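Long-range contact in uncharacterized protein (Sulfolobus tokodaii, PDB 2PD2), which is of unknown function but belongs to the DsrE/DsrF-like family, whose better-known members take part in sulfur transfer: residues V13-Y24 against T50-K60. Numbering follows the deposited sequence.
Sequences VPQALRSVINLY and TRSIIEDLIKK
Leu17 and Leu57 meet in the middle of a near-parallel pair of helices, 13-26 and 51-59, the connections of successive beta-alpha-beta crossovers (strands 2-7 to 31-36 to 63-67) that pack against the parallel sheet of this DsrE/DsrF-like chain. The segment axes approach to 10.8 Å at 23°, and no hydrogen bond links them; from Val13 to Leu57 the join is mainly aliphatic. Leu17 points at the partner helix and divides its branches: CD1 presses on Thr50 CB at 3.5 Å, while CD2 meets Leu57 CD1 at 4.0 Å. Alongside the stem of Leu17, Ile53 CG2 packs on CB (3.8 Å) and CD1, brought there because this methyl stands anti to the backbone N. The other branch of Leu57, CD2, touches both Ile21 CG1 (3.8 Å) and Val20 CG1 (4.1 Å), crossing Ile21 at about a right angle. Val13 and Val20 also touch Ile7 and Val5, joining helix 13-26 to strand 2-7. Thr50 CB, CG2 and the flank of OG1 touch Leu17 and Val13, while OG1 hydrogen-bonds Ser48 OG.

At the C-terminal end the contact changes character. Tyr24 CG is anti to the backbone N (chi1 174°), which swings the ring across to Lys60, whose methylene chain runs over one face; CD makes a CH-pi contact 3.8 Å from the ring centroid. Replacing Tyr24 with an alanine would probably strip the Lys60 methylenes of this aromatic cover and leave the lysine chain freer to move. Beyond the ring the lysine bends at its last torsion (chi4 58°), and its NZ forms a salt bridge with Asp56 OD1, 3.0 Å away on the syn side of the carboxylate.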
loop_
_atom_site.group_PDB
_atom_site.type_symbol
_atom_site.label_atom_id
_atom_site.label_comp_id
_atom_site.label_asym_id
_atom_site.label_seq_id
_atom_site.Cartn_x
_atom_site.Cartn_y
_atom_site.Cartn_z
ATOM N N VAL A 13 3.972 3.673 -12.168
ATOM C CA VAL A 13 5.364 3.247 -12.205
ATOM C C VAL A 13 6.362 4.402 -12.252
ATOM O O VAL A 13 7.343 4.407 -11.512
ATOM C CB VAL A 13 5.631 2.301 -13.391
ATOM C CG1 VAL A 13 7.133 2.088 -13.565
ATOM C CG2 VAL A 13 4.949 0.960 -13.133
ATOM N N PRO A 14 6.132 5.401 -13.121
ATOM C CA PRO A 14 7.099 6.505 -13.155
ATOM C C PRO A 14 7.342 7.109 -11.767
ATOM O O PRO A 14 8.484 7.268 -11.340
ATOM C CB PRO A 14 6.453 7.498 -14.121
ATOM C CG PRO A 14 5.726 6.588 -15.081
ATOM C CD PRO A 14 5.084 5.588 -14.140
ATOM N N GLN A 15 6.267 7.433 -11.054
ATOM C CA GLN A 15 6.413 8.015 -9.722
ATOM C C GLN A 15 7.004 7.021 -8.730
ATOM O O GLN A 15 7.782 7.400 -7.856
ATOM C CB GLN A 15 5.065 8.532 -9.210
ATOM C CG GLN A 15 4.642 9.839 -9.862
ATOM C CD GLN A 15 3.296 10.324 -9.372
ATOM O OE1 GLN A 15 2.270 9.694 -9.624
ATOM N NE2 GLN A 15 3.293 11.448 -8.660
ATOM N N ALA A 16 6.642 5.748 -8.872
ATOM C CA ALA A 16 7.160 4.716 -7.983
ATOM C C ALA A 16 8.667 4.599 -8.147
ATOM O O ALA A 16 9.409 4.535 -7.167
ATOM C CB ALA A 16 6.498 3.372 -8.285
ATOM N N LEU A 17 9.124 4.566 -9.395
ATOM C CA LEU A 17 10.556 4.455 -9.653
ATOM C C LEU A 17 11.311 5.663 -9.104
ATOM O O LEU A 17 12.424 5.520 -8.598
ATOM C CB LEU A 17 10.818 4.290 -11.157
ATOM C CG LEU A 17 10.217 3.023 -11.781
ATOM C CD1 LEU A 17 10.615 2.937 -13.247
ATOM C CD2 LEU A 17 10.710 1.794 -11.036
ATOM N N ARG A 18 10.722 6.854 -9.202
ATOM C CA ARG A 18 11.399 8.027 -8.662
ATOM C C ARG A 18 11.466 7.892 -7.149
ATOM O O ARG A 18 12.440 8.297 -6.526
ATOM C CB ARG A 18 10.675 9.326 -9.029
ATOM C CG ARG A 18 11.301 10.546 -8.339
ATOM C CD ARG A 18 10.762 11.887 -8.825
ATOM N NE ARG A 18 9.310 11.994 -8.713
ATOM C CZ ARG A 18 8.460 11.631 -9.667
ATOM N NH1 ARG A 18 8.918 11.140 -10.812
ATOM N NH2 ARG A 18 7.152 11.755 -9.477
ATOM N N SER A 19 10.424 7.315 -6.556
ATOM C CA SER A 19 10.399 7.118 -5.112
ATOM C C SER A 19 11.487 6.132 -4.686
ATOM O O SER A 19 12.101 6.293 -3.633
ATOM C CB SER A 19 9.024 6.620 -4.667
ATOM O OG SER A 19 8.065 7.663 -4.728
ATOM N N VAL A 20 11.727 5.107 -5.497
ATOM C CA VAL A 20 12.778 4.145 -5.178
ATOM C C VAL A 20 14.131 4.858 -5.246
ATOM O O VAL A 20 15.013 4.628 -4.415
ATOM C CB VAL A 20 12.766 2.951 -6.154
ATOM C CG1 VAL A 20 13.974 2.055 -5.892
ATOM C CG2 VAL A 20 11.483 2.144 -5.961
ATOM N N ILE A 21 14.296 5.729 -6.237
ATOM C CA ILE A 21 15.535 6.488 -6.361
ATOM C C ILE A 21 15.688 7.336 -5.091
ATOM O O ILE A 21 16.779 7.448 -4.534
ATOM C CB ILE A 21 15.502 7.406 -7.605
ATOM C CG1 ILE A 21 15.601 6.556 -8.873
ATOM C CG2 ILE A 21 16.654 8.406 -7.558
ATOM C CD1 ILE A 21 15.449 7.353 -10.159
ATOM N N ASN A 22 14.585 7.924 -4.632
ATOM C CA ASN A 22 14.615 8.739 -3.419
ATOM C C ASN A 22 15.035 7.893 -2.218
ATOM O O ASN A 22 15.819 8.339 -1.386
ATOM C CB ASN A 22 13.245 9.388 -3.157
ATOM C CG ASN A 22 12.938 10.536 -4.123
ATOM O OD1 ASN A 22 13.843 11.090 -4.751
ATOM N ND2 ASN A 22 11.660 10.904 -4.230
ATOM N N LEU A 23 14.505 6.675 -2.130
ATOM C CA LEU A 23 14.845 5.766 -1.037
ATOM C C LEU A 23 16.351 5.520 -1.044
ATOM O O LEU A 23 17.031 5.689 -0.031
ATOM C CB LEU A 23 14.115 4.427 -1.209
ATOM C CG LEU A 23 14.411 3.362 -0.148
ATOM C CD1 LEU A 23 13.983 3.881 1.214
ATOM C CD2 LEU A 23 13.675 2.071 -0.478
ATOM N N TYR A 24 16.856 5.108 -2.203
ATOM C CA TYR A 24 18.279 4.834 -2.390
ATOM C C TYR A 24 19.140 6.003 -1.918
ATOM O O TYR A 24 20.113 5.819 -1.185
ATOM C CB TYR A 24 18.561 4.567 -3.871
ATOM C CG TYR A 24 20.028 4.413 -4.205
ATOM C CD1 TYR A 24 20.673 3.184 -4.061
ATOM C CD2 TYR A 24 20.774 5.500 -4.666
ATOM C CE1 TYR A 24 22.021 3.039 -4.369
ATOM C CE2 TYR A 24 22.121 5.366 -4.976
ATOM C CZ TYR A 24 22.738 4.134 -4.824
ATOM O OH TYR A 24 24.070 4.004 -5.124
ATOM N N THR A 50 10.200 3.219 -19.223
ATOM C CA THR A 50 11.020 3.404 -18.028
ATOM C C THR A 50 12.254 2.498 -18.008
ATOM O O THR A 50 12.928 2.386 -16.982
ATOM C CB THR A 50 10.211 3.145 -16.730
ATOM O OG1 THR A 50 9.514 1.899 -16.839
ATOM C CG2 THR A 50 9.219 4.278 -16.471
ATOM N N ARG A 51 12.557 1.865 -19.137
ATOM C CA ARG A 51 13.708 0.969 -19.196
ATOM C C ARG A 51 15.010 1.583 -18.678
ATOM O O ARG A 51 15.711 0.968 -17.868
ATOM C CB ARG A 51 13.923 0.448 -20.623
ATOM C CG ARG A 51 15.175 -0.416 -20.753
ATOM C CD ARG A 51 15.210 -1.232 -22.040
ATOM N NE ARG A 51 16.426 -2.041 -22.123
ATOM C CZ ARG A 51 16.657 -2.952 -23.065
ATOM N NH1 ARG A 51 15.755 -3.177 -24.006
ATOM N NH2 ARG A 51 17.799 -3.629 -23.071
ATOM N N SER A 52 15.334 2.788 -19.129
ATOM C CA SER A 52 16.572 3.431 -18.697
ATOM C C SER A 52 16.619 3.643 -17.187
ATOM O O SER A 52 17.681 3.553 -16.570
ATOM C CB SER A 52 16.763 4.765 -19.427
ATOM O OG SER A 52 15.727 5.676 -19.114
ATOM N N ILE A 53 15.468 3.918 -16.584
ATOM C CA ILE A 53 15.426 4.119 -15.143
ATOM C C ILE A 53 15.647 2.775 -14.438
ATOM O O ILE A 53 16.393 2.688 -13.461
ATOM C CB ILE A 53 14.077 4.730 -14.714
ATOM C CG1 ILE A 53 13.903 6.098 -15.388
ATOM C CG2 ILE A 53 14.024 4.862 -13.203
ATOM C CD1 ILE A 53 12.592 6.801 -15.064
ATOM N N ILE A 54 14.997 1.729 -14.937
ATOM C CA ILE A 54 15.147 0.395 -14.365
ATOM C C ILE A 54 16.609 -0.056 -14.452
ATOM O O ILE A 54 17.159 -0.620 -13.504
ATOM C CB ILE A 54 14.254 -0.610 -15.110
ATOM C CG1 ILE A 54 12.788 -0.323 -14.776
ATOM C CG2 ILE A 54 14.625 -2.045 -14.736
ATOM C CD1 ILE A 54 11.820 -1.098 -15.618
ATOM N N GLU A 55 17.232 0.204 -15.596
ATOM C CA GLU A 55 18.626 -0.165 -15.806
ATOM C C GLU A 55 19.530 0.588 -14.838
ATOM O O GLU A 55 20.532 0.050 -14.364
ATOM C CB GLU A 55 19.028 0.126 -17.254
ATOM C CG GLU A 55 18.235 -0.677 -18.270
ATOM C CD GLU A 55 18.613 -0.344 -19.701
ATOM O OE1 GLU A 55 18.625 0.856 -20.050
ATOM O OE2 GLU A 55 18.890 -1.280 -20.476
ATOM N N ASP A 56 19.173 1.832 -14.535
ATOM C CA ASP A 56 19.952 2.633 -13.596
ATOM C C ASP A 56 19.848 2.043 -12.181
ATOM O O ASP A 56 20.835 2.003 -11.446
ATOM C CB ASP A 56 19.460 4.084 -13.597
ATOM C CG ASP A 56 20.215 4.958 -12.612
ATOM O OD1 ASP A 56 21.461 5.045 -12.708
ATOM O OD2 ASP A 56 19.561 5.566 -11.740
ATOM N N LEU A 57 18.656 1.586 -11.804
ATOM C CA LEU A 57 18.460 0.988 -10.485
ATOM C C LEU A 57 19.306 -0.283 -10.388
ATOM O O LEU A 57 19.901 -0.575 -9.348
ATOM C CB LEU A 57 16.980 0.643 -10.261
ATOM C CG LEU A 57 15.985 1.814 -10.223
ATOM C CD1 LEU A 57 14.579 1.288 -9.981
ATOM C CD2 LEU A 57 16.373 2.795 -9.126
ATOM N N ILE A 58 19.357 -1.036 -11.480
ATOM C CA ILE A 58 20.142 -2.265 -11.514
ATOM C C ILE A 58 21.618 -1.919 -11.322
ATOM O O ILE A 58 22.350 -2.615 -10.614
ATOM C CB ILE A 58 19.934 -3.012 -12.855
ATOM C CG1 ILE A 58 18.510 -3.575 -12.901
ATOM C CG2 ILE A 58 20.979 -4.126 -13.016
ATOM C CD1 ILE A 58 18.164 -4.306 -14.179
ATOM N N LYS A 59 22.044 -0.827 -11.943
ATOM C CA LYS A 59 23.427 -0.374 -11.832
ATOM C C LYS A 59 23.732 -0.065 -10.362
ATOM O O LYS A 59 24.823 -0.341 -9.866
ATOM C CB LYS A 59 23.625 0.883 -12.685
ATOM C CG LYS A 59 25.059 1.388 -12.764
ATOM C CD LYS A 59 25.910 0.528 -13.685
ATOM C CE LYS A 59 27.295 1.139 -13.874
ATOM N NZ LYS A 59 28.140 0.357 -14.821
ATOM N N LYS A 60 22.751 0.507 -9.673
ATOM C CA LYS A 60 22.900 0.857 -8.267
ATOM C C LYS A 60 22.789 -0.375 -7.355
ATOM O O LYS A 60 22.645 -0.254 -6.137
ATOM C CB LYS A 60 21.848 1.911 -7.894
ATOM C CG LYS A 60 22.140 3.297 -8.487
ATOM C CD LYS A 60 20.993 4.270 -8.255
ATOM C CE LYS A 60 21.418 5.720 -8.505
ATOM N NZ LYS A 60 21.933 5.965 -9.879
#